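Local coordinates for putative chemotaxis protein (PDB 3H4Y) that is a putative chemotaxis protein of the CheX family, probably a phosphatase that removes the phosphoryl group from the response regulator CheY, at residues E8-F13 against M138-L143. Residues are numbered along the deposited sequence; the frame is centred on the assembly and turned at random.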
ATOM      1  N   GLU A   8      23.378  -2.479   5.355  1.00 18.88           N
ATOM      2  CA  GLU A   8      23.433  -3.899   4.970  1.00 18.77           C
ATOM      3  C   GLU A   8      22.135  -4.455   4.388  1.00 13.94           C
ATOM      4  O   GLU A   8      22.199  -5.260   3.449  1.00 13.23           O
ATOM      5  CB  GLU A   8      23.855  -4.785   6.140  1.00 22.04           C
ATOM      6  CG  GLU A   8      25.347  -4.750   6.408  1.00 29.85           C
ATOM      7  CD  GLU A   8      26.133  -5.259   5.216  1.00 37.98           C
ATOM      8  OE1 GLU A   8      25.964  -6.449   4.860  1.00 41.07           O
ATOM      9  OE2 GLU A   8      26.906  -4.462   4.635  1.00 42.12           O
ATOM     10  N   VAL A   9      20.985  -4.043   4.917  1.00 14.39           N
ATOM     11  CA  VAL A   9      19.718  -4.493   4.344  1.00 15.57           C
ATOM     12  C   VAL A   9      19.474  -4.000   2.901  1.00 13.95           C
ATOM     13  O   VAL A   9      18.585  -4.501   2.229  1.00 12.45           O
ATOM     14  CB  VAL A   9      18.493  -4.163   5.210  1.00 17.75           C
ATOM     15  CG1 VAL A   9      18.573  -4.920   6.526  1.00 17.94           C
ATOM     16  CG2 VAL A   9      18.327  -2.643   5.427  1.00 17.90           C
ATOM     17  N   ALA A  10      20.254  -3.038   2.416  1.00 12.73           N
ATOM     18  CA  ALA A  10      20.092  -2.595   1.038  1.00 11.91           C
ATOM     19  C   ALA A  10      20.527  -3.688   0.060  1.00 12.33           C
ATOM     20  O   ALA A  10      20.049  -3.742  -1.055  1.00 12.53           O
ATOM     21  CB  ALA A  10      20.877  -1.316   0.782  1.00 12.70           C
ATOM     22  N   LYS A  11      21.463  -4.544   0.476  1.00 10.54           N
ATOM     23  CA  LYS A  11      22.000  -5.570  -0.419  1.00 11.29           C
ATOM     24  C   LYS A  11      20.973  -6.484  -1.074  1.00 11.80           C
ATOM     25  O   LYS A  11      20.956  -6.585  -2.306  1.00 10.82           O
ATOM     26  CB  LYS A  11      23.140  -6.378   0.242  1.00 11.91           C
ATOM     27  CG  LYS A  11      24.377  -5.521   0.527  1.00 19.80           C
ATOM     28  CD  LYS A  11      25.518  -6.354   1.119  1.00 21.16           C
ATOM     29  CE  LYS A  11      26.733  -5.487   1.459  1.00 27.81           C
ATOM     30  NZ  LYS A  11      27.751  -6.240   2.268  1.00 31.29           N
ATOM     31  N   PRO A  12      20.098  -7.132  -0.274  1.00 10.99           N
ATOM     32  CA  PRO A  12      19.078  -7.998  -0.895  1.00 10.71           C
ATOM     33  C   PRO A  12      18.108  -7.220  -1.815  1.00 10.53           C
ATOM     34  O   PRO A  12      17.595  -7.770  -2.802  1.00  9.95           O
ATOM     35  CB  PRO A  12      18.391  -8.661   0.312  1.00 11.51           C
ATOM     36  CG  PRO A  12      18.753  -7.820   1.498  1.00 13.39           C
ATOM     37  CD  PRO A  12      20.043  -7.179   1.209  1.00  9.71           C
ATOM     38  N   PHE A  13      17.840  -5.957  -1.494  1.00  9.90           N
ATOM     39  CA  PHE A  13      16.985  -5.122  -2.357  1.00 10.71           C
ATOM     40  C   PHE A  13      17.623  -4.749  -3.667  1.00 11.01           C
ATOM     41  O   PHE A  13      16.955  -4.743  -4.712  1.00 10.43           O
ATOM     42  CB  PHE A  13      16.464  -3.901  -1.579  1.00 11.72           C
ATOM     43  CG  PHE A  13      15.367  -4.262  -0.633  1.00 10.12           C
ATOM     44  CD1 PHE A  13      14.058  -4.404  -1.096  1.00 10.52           C
ATOM     45  CD2 PHE A  13      15.636  -4.558   0.707  1.00 11.48           C
ATOM     46  CE1 PHE A  13      13.056  -4.807  -0.250  1.00 10.07           C
ATOM     47  CE2 PHE A  13      14.619  -4.955   1.557  1.00  9.45           C
ATOM     48  CZ  PHE A  13      13.316  -5.080   1.057  1.00 11.74           C
HETATM   49  N   MSE A 138      14.230   2.922   4.787  1.00 10.24           N
HETATM   50  CA  MSE A 138      15.314   2.771   3.782  1.00 10.78           C
HETATM   51  C   MSE A 138      14.756   3.154   2.413  1.00  9.94           C
HETATM   52  O   MSE A 138      13.637   2.756   2.041  1.00 11.71           O
HETATM   53  CB  MSE A 138      15.829   1.325   3.702  1.00 12.77           C
HETATM   54  CG  MSE A 138      17.003   1.093   2.716  1.00 14.02           C
HETATM   55 SE   MSE A 138      16.987  -0.754   2.051  0.75 15.17          SE
HETATM   56  CE  MSE A 138      15.546  -0.576   0.768  1.00 23.05           C
ATOM     57  N   ALA A 139      15.516   3.946   1.666  1.00  9.95           N
ATOM     58  CA  ALA A 139      15.188   4.237   0.288  1.00  9.89           C
ATOM     59  C   ALA A 139      16.422   4.058  -0.580  1.00 11.64           C
ATOM     60  O   ALA A 139      17.544   4.371  -0.160  1.00 11.91           O
ATOM     61  CB  ALA A 139      14.660   5.625   0.143  1.00 10.36           C
ATOM     62  N   ILE A 140      16.206   3.547  -1.794  1.00 10.47           N
ATOM     63  CA  ILE A 140      17.292   3.375  -2.772  1.00  9.84           C
ATOM     64  C   ILE A 140      16.744   3.876  -4.099  1.00  9.55           C
ATOM     65  O   ILE A 140      15.771   3.298  -4.641  1.00  9.50           O
ATOM     66  CB  ILE A 140      17.777   1.906  -2.934  1.00  9.69           C
ATOM     67  CG1 ILE A 140      18.074   1.228  -1.588  1.00 11.50           C
ATOM     68  CG2 ILE A 140      19.022   1.824  -3.904  1.00 11.59           C
ATOM     69  CD1 ILE A 140      18.137  -0.282  -1.696  1.00 14.20           C
ATOM     70  N   PRO A 141      17.326   4.971  -4.602  1.00  8.97           N
ATOM     71  CA  PRO A 141      16.929   5.380  -5.945  1.00 10.21           C
ATOM     72  C   PRO A 141      17.618   4.482  -6.987  1.00 10.16           C
ATOM     73  O   PRO A 141      18.745   4.020  -6.782  1.00  9.49           O
ATOM     74  CB  PRO A 141      17.457   6.798  -6.042  1.00 13.09           C
ATOM     75  CG  PRO A 141      18.703   6.808  -5.158  1.00 14.81           C
ATOM     76  CD  PRO A 141      18.405   5.808  -4.035  1.00  7.81           C
ATOM     77  N   PHE A 142      16.938   4.236  -8.101  1.00  9.31           N
ATOM     78  CA  PHE A 142      17.510   3.557  -9.255  1.00  9.44           C
ATOM     79  C   PHE A 142      17.282   4.405 -10.520  1.00 10.10           C
ATOM     80  O   PHE A 142      16.262   5.106 -10.647  1.00 10.62           O
ATOM     81  CB  PHE A 142      16.848   2.194  -9.459  1.00 10.07           C
ATOM     82  CG  PHE A 142      17.190   1.196  -8.412  1.00  8.74           C
ATOM     83  CD1 PHE A 142      16.537   1.206  -7.180  1.00  9.83           C
ATOM     84  CD2 PHE A 142      18.131   0.199  -8.655  1.00  9.70           C
ATOM     85  CE1 PHE A 142      16.828   0.246  -6.220  1.00 10.46           C
ATOM     86  CE2 PHE A 142      18.405  -0.759  -7.735  1.00  9.78           C
ATOM     87  CZ  PHE A 142      17.785  -0.740  -6.505  1.00 10.53           C
ATOM     88  N   LEU A 143      18.250   4.347 -11.434  1.00  8.88           N
ATOM     89  CA  LEU A 143      18.122   4.950 -12.730  1.00  8.32           C
ATOM     90  C   LEU A 143      18.030   3.886 -13.825  1.00  7.93           C
ATOM     91  O   LEU A 143      18.715   2.850 -13.786  1.00 10.14           O
ATOM     92  CB  LEU A 143      19.326   5.855 -13.028  1.00  9.66           C
ATOM     93  CG  LEU A 143      19.334   7.243 -12.387  1.00 18.27           C
ATOM     94  CD1 LEU A 143      20.564   8.021 -12.842  1.00 24.38           C
ATOM     95  CD2 LEU A 143      18.112   8.026 -12.804  1.00 31.10           C
TER
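Selenomethionine Met138, on strand 137-144, reaches the N-terminal part of helix 10-25 and makes the largest share of the contact. Its CG lies anti to the backbone N (chi1 -178°), so the chain runs out from the strand before a bend about CG-SE (chi3 77°) swings the methyl toward Phe13. Met138 SE comes to 3.7 Å from Ala10 CA, and Val9 CG2 lies alongside Met138 SE at 4.1 Å. Met138 CE lies over one face of the Phe13 ring near its root, 3.9 Å from Phe13 CG, while Met138 SE sits obliquely, 5.1 Å from the ring centroid and 43° off its normal: a Met-aromatic contact made mainly through the methyl. One step along the same strand face, Ile140 extends CD1 into the angle between Ala10 CB, at 3.8 Å, and Phe13 CB, at 4.0 Å. Beyond it the packing loosens, the Phe142 ring reaching only Phe13 O with CZ, 4.5 Å away and oblique. Phe13 also packs on Ala103 and Leu107 of helix 84-109 and meets the ring of Phe153 on strand 147-155, which joins both helices to the antiparallel sheet. The solvent side is polar: Lys11 NZ bridges both carboxylate oxygens of exposed Glu8, 3.1 Å from Glu8 OE2, through their syn lone pairs, and takes no part in the strand packing. Helix and strand therefore meet mainly through apolar packing and a Met-aromatic contact, probably helped by the polarisable selenium against the backbone, while charge pairing remains within segment 8-13.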